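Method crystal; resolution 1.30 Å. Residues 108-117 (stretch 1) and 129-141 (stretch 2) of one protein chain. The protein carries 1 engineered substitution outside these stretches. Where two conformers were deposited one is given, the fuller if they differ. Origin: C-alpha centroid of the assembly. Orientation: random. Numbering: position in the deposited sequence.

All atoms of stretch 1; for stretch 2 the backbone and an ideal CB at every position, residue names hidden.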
ATOM      1  N   ASP A 108      -2.543  15.031  -0.155  1.00 12.97           N
ATOM      2  CA  ASP A 108      -2.854  14.133  -1.286  1.00 12.87           C
ATOM      3  C   ASP A 108      -3.872  13.098  -0.840  1.00 13.09           C
ATOM      4  O   ASP A 108      -4.026  12.763   0.358  1.00 12.95           O
ATOM      5  CB  ASP A 108      -1.578  13.492  -1.846  1.00 13.45           C
ATOM      6  CG  ASP A 108      -1.096  12.345  -0.994  1.00 13.29           C
ATOM      7  OD1 ASP A 108      -1.550  11.187  -1.169  1.00 14.50           O
ATOM      8  OD2 ASP A 108      -0.197  12.586  -0.118  1.00 14.88           O
ATOM      9  N   ALA A 109      -4.594  12.585  -1.803  1.00 12.41           N
ATOM     10  CA  ALA A 109      -5.712  11.663  -1.571  1.00 13.04           C
ATOM     11  C   ALA A 109      -5.217  10.342  -1.014  1.00 12.46           C
ATOM     12  O   ALA A 109      -5.976   9.695  -0.283  1.00 13.59           O
ATOM     13  CB  ALA A 109      -6.505  11.428  -2.827  1.00 13.67           C
ATOM     14  N   ASP A 110      -4.060   9.868  -1.428  1.00 12.55           N
ATOM     15  CA  ASP A 110      -3.615   8.525  -0.995  1.00 12.87           C
ATOM     16  C   ASP A 110      -3.302   8.562   0.487  1.00 12.08           C
ATOM     17  O   ASP A 110      -3.776   7.713   1.257  1.00 12.59           O
ATOM     18  CB  ASP A 110      -2.441   8.037  -1.828  1.00 13.93           C
ATOM     19  CG  ASP A 110      -2.138   6.568  -1.561  1.00 15.41           C
ATOM     20  OD1 ASP A 110      -3.064   5.760  -1.623  1.00 16.63           O
ATOM     21  OD2 ASP A 110      -0.997   6.247  -1.327  1.00 25.47           O
ATOM     22  N   THR A 111      -2.455   9.467   0.890  1.00 11.97           N
ATOM     23  CA  THR A 111      -2.091   9.605   2.287  1.00 12.27           C
ATOM     24  C   THR A 111      -3.374   9.785   3.102  1.00 11.14           C
ATOM     25  O   THR A 111      -3.501   9.158   4.182  1.00 12.32           O
ATOM     26  CB  THR A 111      -1.181  10.818   2.530  1.00 13.02           C
ATOM     27  OG1 THR A 111      -0.004  10.655   1.721  1.00 14.40           O
ATOM     28  CG2 THR A 111      -0.833  10.919   3.985  1.00 13.39           C
ATOM     29  N   THR A 112      -4.234  10.633   2.634  1.00 11.18           N
ATOM     30  CA  THR A 112      -5.502  10.923   3.401  1.00 11.21           C
ATOM     31  C   THR A 112      -6.332   9.664   3.554  1.00 12.18           C
ATOM     32  O   THR A 112      -6.866   9.403   4.641  1.00 12.39           O
ATOM     33  CB  THR A 112      -6.241  12.113   2.760  1.00 12.04           C
ATOM     34  OG1 THR A 112      -5.397  13.271   2.787  1.00 12.63           O
ATOM     35  CG2 THR A 112      -7.509  12.425   3.457  1.00 12.99           C
ATOM     36  N   GLY A 113      -6.455   8.859   2.511  1.00 11.80           N
ATOM     37  CA  GLY A 113      -7.182   7.598   2.625  1.00 11.72           C
ATOM     38  C   GLY A 113      -6.588   6.657   3.626  1.00 11.48           C
ATOM     39  O   GLY A 113      -7.330   6.105   4.468  1.00 12.92           O
ATOM     40  N   TRP A 114      -5.279   6.473   3.632  1.00 11.00           N
ATOM     41  CA  TRP A 114      -4.648   5.595   4.629  1.00 11.89           C
ATOM     42  C   TRP A 114      -4.862   6.143   6.039  1.00 11.42           C
ATOM     43  O   TRP A 114      -5.055   5.338   6.972  1.00 12.03           O
ATOM     44  CB  TRP A 114      -3.159   5.385   4.351  1.00 11.79           C
ATOM     45  CG  TRP A 114      -2.930   4.513   3.156  1.00 11.98           C
ATOM     46  CD1 TRP A 114      -2.540   4.895   1.901  1.00 13.18           C
ATOM     47  CD2 TRP A 114      -3.099   3.075   3.088  1.00 11.33           C
ATOM     48  NE1 TRP A 114      -2.504   3.819   1.047  1.00 13.30           N
ATOM     49  CE2 TRP A 114      -2.805   2.677   1.760  1.00 12.50           C
ATOM     50  CE3 TRP A 114      -3.410   2.091   4.045  1.00 12.59           C
ATOM     51  CZ2 TRP A 114      -2.911   1.361   1.359  1.00 12.86           C
ATOM     52  CZ3 TRP A 114      -3.490   0.779   3.636  1.00 13.37           C
ATOM     53  CH2 TRP A 114      -3.243   0.413   2.294  1.00 13.86           C
ATOM     54  N   ALA A 115      -4.760   7.426   6.225  1.00 11.27           N
ATOM     55  CA  ALA A 115      -4.974   8.044   7.554  1.00 12.31           C
ATOM     56  C   ALA A 115      -6.400   7.760   8.009  1.00 11.91           C
ATOM     57  O   ALA A 115      -6.606   7.527   9.213  1.00 12.59           O
ATOM     58  CB  ALA A 115      -4.704   9.536   7.513  1.00 12.88           C
ATOM     59  N   LEU A 116      -7.364   7.785   7.106  1.00 11.47           N
ATOM     60  CA  LEU A 116      -8.763   7.446   7.417  1.00 11.37           C
ATOM     61  C   LEU A 116      -8.925   5.972   7.750  1.00 11.40           C
ATOM     62  O   LEU A 116      -9.799   5.656   8.614  1.00 13.48           O
ATOM     63  CB  LEU A 116      -9.689   7.992   6.343  1.00 11.98           C
ATOM     64  CG  LEU A 116      -9.806   9.504   6.275  1.00 13.14           C
ATOM     65  CD1 LEU A 116     -10.511   9.919   4.988  1.00 14.44           C
ATOM     66  CD2 LEU A 116     -10.589  10.033   7.488  1.00 17.00           C
ATOM     67  N   GLN A 117      -8.199   5.067   7.123  1.00 11.88           N
ATOM     68  CA  GLN A 117      -8.236   3.648   7.499  1.00 12.13           C
ATOM     69  C   GLN A 117      -7.730   3.531   8.936  1.00 12.09           C
ATOM     70  O   GLN A 117      -8.260   2.755   9.743  1.00 13.49           O
ATOM     71  CB  GLN A 117      -7.433   2.799   6.519  1.00 12.85           C
ATOM     72  CG  GLN A 117      -8.043   2.703   5.127  1.00 13.78           C
ATOM     73  CD  GLN A 117      -7.361   1.624   4.317  1.00 14.02           C
ATOM     74  OE1 GLN A 117      -7.436   0.445   4.656  1.00 15.81           O
ATOM     75  NE2 GLN A 117      -6.689   2.013   3.224  1.00 17.08           N
ATOM     76  N   UNK A 129     -11.888  15.810  12.642  1.00 16.29           N
ATOM     77  CA  UNK A 129     -10.806  15.807  11.637  1.00 15.26           C
ATOM     78  C   UNK A 129     -11.080  14.781  10.532  1.00 14.69           C
ATOM     79  O   UNK A 129     -10.852  15.056   9.344  1.00 15.18           O
ATOM     80  CB  UNK A 129      -9.461  15.507  12.302  1.00 15.26           C
ATOM     81  N   UNK A 130     -11.510  13.592  10.905  1.00 14.24           N
ATOM     82  CA  UNK A 130     -11.790  12.553   9.884  1.00 15.61           C
ATOM     83  C   UNK A 130     -12.899  13.041   8.960  1.00 14.32           C
ATOM     84  O   UNK A 130     -12.803  12.793   7.736  1.00 14.62           O
ATOM     85  CB  UNK A 130     -12.188  11.227  10.536  1.00 15.61           C
ATOM     86  N   UNK A 131     -13.920  13.714   9.469  1.00 13.65           N
ATOM     87  CA  UNK A 131     -15.008  14.231   8.611  1.00 13.08           C
ATOM     88  C   UNK A 131     -14.418  15.231   7.613  1.00 13.62           C
ATOM     89  O   UNK A 131     -14.810  15.270   6.423  1.00 15.02           O
ATOM     90  CB  UNK A 131     -16.107  14.890   9.447  1.00 13.08           C
ATOM     91  N   UNK A 132     -13.568  16.130   8.108  1.00 14.25           N
ATOM     92  CA  UNK A 132     -12.971  17.165   7.247  1.00 14.14           C
ATOM     93  C   UNK A 132     -12.082  16.513   6.163  1.00 12.82           C
ATOM     94  O   UNK A 132     -12.184  16.918   4.975  1.00 14.15           O
ATOM     95  CB  UNK A 132     -12.153  18.149   8.085  1.00 14.14           C
ATOM     96  N   UNK A 133     -11.302  15.534   6.531  1.00 13.48           N
ATOM     97  CA  UNK A 133     -10.407  14.852   5.600  1.00 13.97           C
ATOM     98  C   UNK A 133     -11.233  14.081   4.562  1.00 13.38           C
ATOM     99  O   UNK A 133     -10.863  14.071   3.374  1.00 14.82           O
ATOM    100  CB  UNK A 133      -9.463  13.909   6.349  1.00 13.97           C
ATOM    101  N   UNK A 134     -12.306  13.413   4.992  1.00 15.10           N
ATOM    102  CA  UNK A 134     -13.149  12.672   4.023  1.00 15.58           C
ATOM    103  C   UNK A 134     -13.759  13.641   3.030  1.00 15.09           C
ATOM    104  O   UNK A 134     -13.882  13.289   1.819  1.00 15.36           O
ATOM    105  CB  UNK A 134     -14.252  11.886   4.735  1.00 15.58           C
ATOM    106  N   UNK A 135     -14.209  14.786   3.504  1.00 14.07           N
ATOM    107  CA  UNK A 135     -14.756  15.829   2.610  1.00 15.71           C
ATOM    108  C   UNK A 135     -13.699  16.256   1.577  1.00 14.12           C
ATOM    109  O   UNK A 135     -14.015  16.339   0.393  1.00 15.90           O
ATOM    110  CB  UNK A 135     -15.221  17.041   3.420  1.00 15.71           C
ATOM    111  N   UNK A 136     -12.470  16.437   2.027  1.00 13.51           N
ATOM    112  CA  UNK A 136     -11.382  16.836   1.157  1.00 15.01           C
ATOM    113  C   UNK A 136     -11.155  15.744   0.114  1.00 15.25           C
ATOM    114  O   UNK A 136     -10.851  16.086  -1.046  1.00 16.06           O
ATOM    115  CB  UNK A 136     -10.108  17.103   1.961  1.00 15.01           C
ATOM    116  N   UNK A 137     -11.251  14.483   0.474  1.00 15.18           N
ATOM    117  CA  UNK A 137     -11.088  13.400  -0.529  1.00 17.00           C
ATOM    118  C   UNK A 137     -12.084  13.559  -1.648  1.00 17.41           C
ATOM    119  O   UNK A 137     -11.705  13.270  -2.814  1.00 18.46           O
ATOM    120  CB  UNK A 137     -11.255  12.022   0.114  1.00 17.00           C
ATOM    121  N   UNK A 138     -13.278  14.017  -1.363  1.00 17.45           N
ATOM    122  CA  UNK A 138     -14.314  14.123  -2.392  1.00 20.17           C
ATOM    123  C   UNK A 138     -13.850  15.088  -3.478  1.00 19.14           C
ATOM    124  O   UNK A 138     -14.224  14.894  -4.655  1.00 22.71           O
ATOM    125  CB  UNK A 138     -15.641  14.587  -1.789  1.00 20.17           C
ATOM    126  N   UNK A 139     -13.022  16.066  -3.131  0.50 17.41           N
ATOM    127  CA  UNK A 139     -12.524  17.066  -4.097  0.50 17.62           C
ATOM    128  C   UNK A 139     -11.659  16.417  -5.195  0.50 16.62           C
ATOM    129  O   UNK A 139     -11.543  17.010  -6.268  0.50 21.49           O
ATOM    130  CB  UNK A 139     -11.714  18.140  -3.369  0.50 17.62           C
ATOM    131  N   UNK A 140     -11.068  15.260  -4.912  1.00 16.19           N
ATOM    132  CA  UNK A 140     -10.166  14.542  -5.808  1.00 14.66           C
ATOM    133  C   UNK A 140     -10.899  13.573  -6.744  1.00 15.30           C
ATOM    134  O   UNK A 140     -10.217  12.994  -7.616  1.00 15.50           O
ATOM    135  CB  UNK A 140      -9.130  13.774  -4.985  1.00 14.66           C
ATOM    136  N   UNK A 141     -12.208  13.406  -6.589  1.00 16.79           N
ATOM    137  CA  UNK A 141     -12.962  12.551  -7.495  1.00 16.64           C
ATOM    138  C   UNK A 141     -12.991  13.169  -8.890  1.00 18.56           C
ATOM    139  O   UNK A 141     -13.274  14.350  -9.007  1.00 23.64           O
ATOM    140  CB  UNK A 141     -14.384  12.331  -6.974  1.00 16.64           C
TER

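Stretch 1 is a helix from Ala-109 onward, with Asp-108 capping its N-terminus. Stretch 2 continues a helix that begins earlier in the chain and runs against it at 145°, with the axes 9.9 Å apart at closest approach. Stretch 1 offers Ala-109, Thr-112 and Leu-116, a mostly apolar ridge.

Position 129 has helical angles and CA-to-CB points sideways. Nothing of stretch 1 lies within 5.5 Å of the ideal CB, so many residues would suit. It is Arg-129, whose end comes nearer stretch 1 without touching it; its guanidinium is bonded elsewhere.

At 130 the bond is again sideways, but the ideal CB is already 3.6 Å from Leu-116 CD2. A small apolar side chain fits well here. The residue is Ala-130. It packs on Leu-116.

Position 131 points away and 132 is out of reach, so stretch 1 sets no demand on either. They are Gln-131 and Gln-132.

At 133 CA-to-CB points toward stretch 1. The ideal CB is 3.8 Å from Thr-112 CG2 and 4.2 Å from Leu-116 CD2. Two methyls this close favor a small residue, alanine or perhaps serine. It is Ala-133, and its CB meets Thr-112 CG2 at 3.8 Å.

Position 134 points sideways, its ideal CB 4.2 Å from Leu-116 CD1. A long chain with an aliphatic stem would suit, as would a mid-sized apolar one. Arg-134 is found. Its CG lies 3.6 Å from Leu-116 CD1, while its NH1 and NH2 bond elsewhere in the structure.

Position 135 is out of reach and leaves the choice open; it is Ala-135. Position 136 points toward stretch 1, but its ideal CB has nothing of that stretch within 5.5 Å, so several residues would suit. Ala-136 makes no contact.

At 137 CA-to-CB is sideways. The ideal CB is 5.0 Å from Thr-112 CG2, leaving room for a medium-length apolar chain such as leucine or methionine. Leu-137 turns its end inward. Leu-137 CD2 reaches Ala-109 CB at 3.6 Å, and Leu-137 CD1 reaches Leu-116 CD1 at 3.7 Å. With Ala-130, Ala-133 and Arg-134 it completes the hole that receives Leu-116 as a knob.

Positions 138 and 139 are out of reach; stretch 1 sets no demand. Ala-138 opens a type I turn that ends at 141, and Thr-139 follows it.

At 140 the bond points toward stretch 1, the ideal CB 4.1 Å from Ala-109 CB. An aromatic or mid-sized apolar residue would suit. His-140 lays a ring face against Ala-109 CB, 4.2 Å from the ring centroid, a CH-pi contact.

Position 141 is out of reach, so many residues would suit; Leu-141 closes the turn.

Stretch 2 129-141: RAQQARAALATHL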
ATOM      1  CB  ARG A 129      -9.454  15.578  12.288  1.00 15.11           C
ATOM      2  CG  ARG A 129      -8.302  15.495  11.277  1.00 16.03           C
ATOM      3  CD  ARG A 129      -8.119  16.806  10.521  1.00 15.99           C
ATOM      4  NE  ARG A 129      -7.079  16.701   9.482  1.00 16.09           N
ATOM      5  CZ  ARG A 129      -5.767  16.764   9.699  1.00 15.19           C
ATOM      6  NH1 ARG A 129      -5.318  16.860  10.937  1.00 15.77           N
ATOM      7  NH2 ARG A 129      -4.917  16.643   8.708  1.00 15.36           N
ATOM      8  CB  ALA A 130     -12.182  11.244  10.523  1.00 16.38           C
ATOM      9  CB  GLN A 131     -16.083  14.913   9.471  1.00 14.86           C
ATOM     10  CG  GLN A 131     -17.269  15.463   8.697  1.00 23.14           C
ATOM     11  CD  GLN A 131     -18.392  15.926   9.601  1.00 38.09           C
ATOM     12  OE1 GLN A 131     -18.699  15.235  10.562  1.00 41.58           O
ATOM     13  NE2 GLN A 131     -18.999  17.054   9.259  1.00 52.72           N
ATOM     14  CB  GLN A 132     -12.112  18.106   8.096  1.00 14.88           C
ATOM     15  CG  GLN A 132     -11.580  19.301   7.306  1.00 15.46           C
ATOM     16  CD  GLN A 132     -10.508  20.107   8.016  1.00 16.15           C
ATOM     17  OE1 GLN A 132     -10.001  19.653   9.028  1.00 18.90           O
ATOM     18  NE2 GLN A 132     -10.119  21.237   7.423  1.00 18.71           N
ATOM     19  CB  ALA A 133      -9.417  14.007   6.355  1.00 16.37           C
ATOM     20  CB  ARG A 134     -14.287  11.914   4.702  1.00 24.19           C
ATOM     21  CG  ARG A 134     -14.093  10.441   4.850  1.00 29.17           C
ATOM     22  CD  ARG A 134     -15.322   9.675   5.261  1.00 23.29           C
ATOM     23  NE  ARG A 134     -16.045  10.186   6.349  1.00 25.19           N
ATOM     24  CZ  ARG A 134     -15.671  10.045   7.608  1.00 21.58           C
ATOM     25  NH1 ARG A 134     -16.436  10.657   8.453  1.00 24.30           N
ATOM     26  NH2 ARG A 134     -14.690   9.214   7.999  1.00 21.51           N
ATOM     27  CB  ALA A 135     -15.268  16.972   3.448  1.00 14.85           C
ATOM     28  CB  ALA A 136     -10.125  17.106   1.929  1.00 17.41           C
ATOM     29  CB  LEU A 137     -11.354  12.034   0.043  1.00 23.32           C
ATOM     30  CG  LEU A 137     -10.210  11.388   0.708  1.00 22.56           C
ATOM     31  CD1 LEU A 137     -10.615  10.021   1.258  1.00 17.74           C
ATOM     32  CD2 LEU A 137      -9.022  11.221  -0.219  1.00 25.40           C
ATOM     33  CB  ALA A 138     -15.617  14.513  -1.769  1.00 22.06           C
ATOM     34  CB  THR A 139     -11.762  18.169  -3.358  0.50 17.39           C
ATOM     35  OG1 THR A 139     -12.605  18.640  -2.301  0.50 23.51           O
ATOM     36  CG2 THR A 139     -11.387  19.296  -4.289  0.50 18.49           C
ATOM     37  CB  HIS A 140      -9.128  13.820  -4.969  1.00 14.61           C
ATOM     38  CG  HIS A 140      -8.194  14.715  -4.255  1.00 14.43           C
ATOM     39  ND1 HIS A 140      -7.202  15.439  -4.893  1.00 20.41           N
ATOM     40  CD2 HIS A 140      -8.054  14.975  -2.967  1.00 17.07           C
ATOM     41  CE1 HIS A 140      -6.512  16.106  -3.972  1.00 20.65           C
ATOM     42  NE2 HIS A 140      -7.008  15.842  -2.812  1.00 17.42           N
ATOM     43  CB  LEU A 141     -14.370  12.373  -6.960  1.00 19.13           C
ATOM     44  CG  LEU A 141     -14.490  11.544  -5.699  1.00 23.85           C
ATOM     45  CD1 LEU A 141     -15.877  11.719  -5.103  1.00 29.49           C
ATOM     46  CD2 LEU A 141     -14.163  10.086  -5.972  1.00 26.97           C
TER
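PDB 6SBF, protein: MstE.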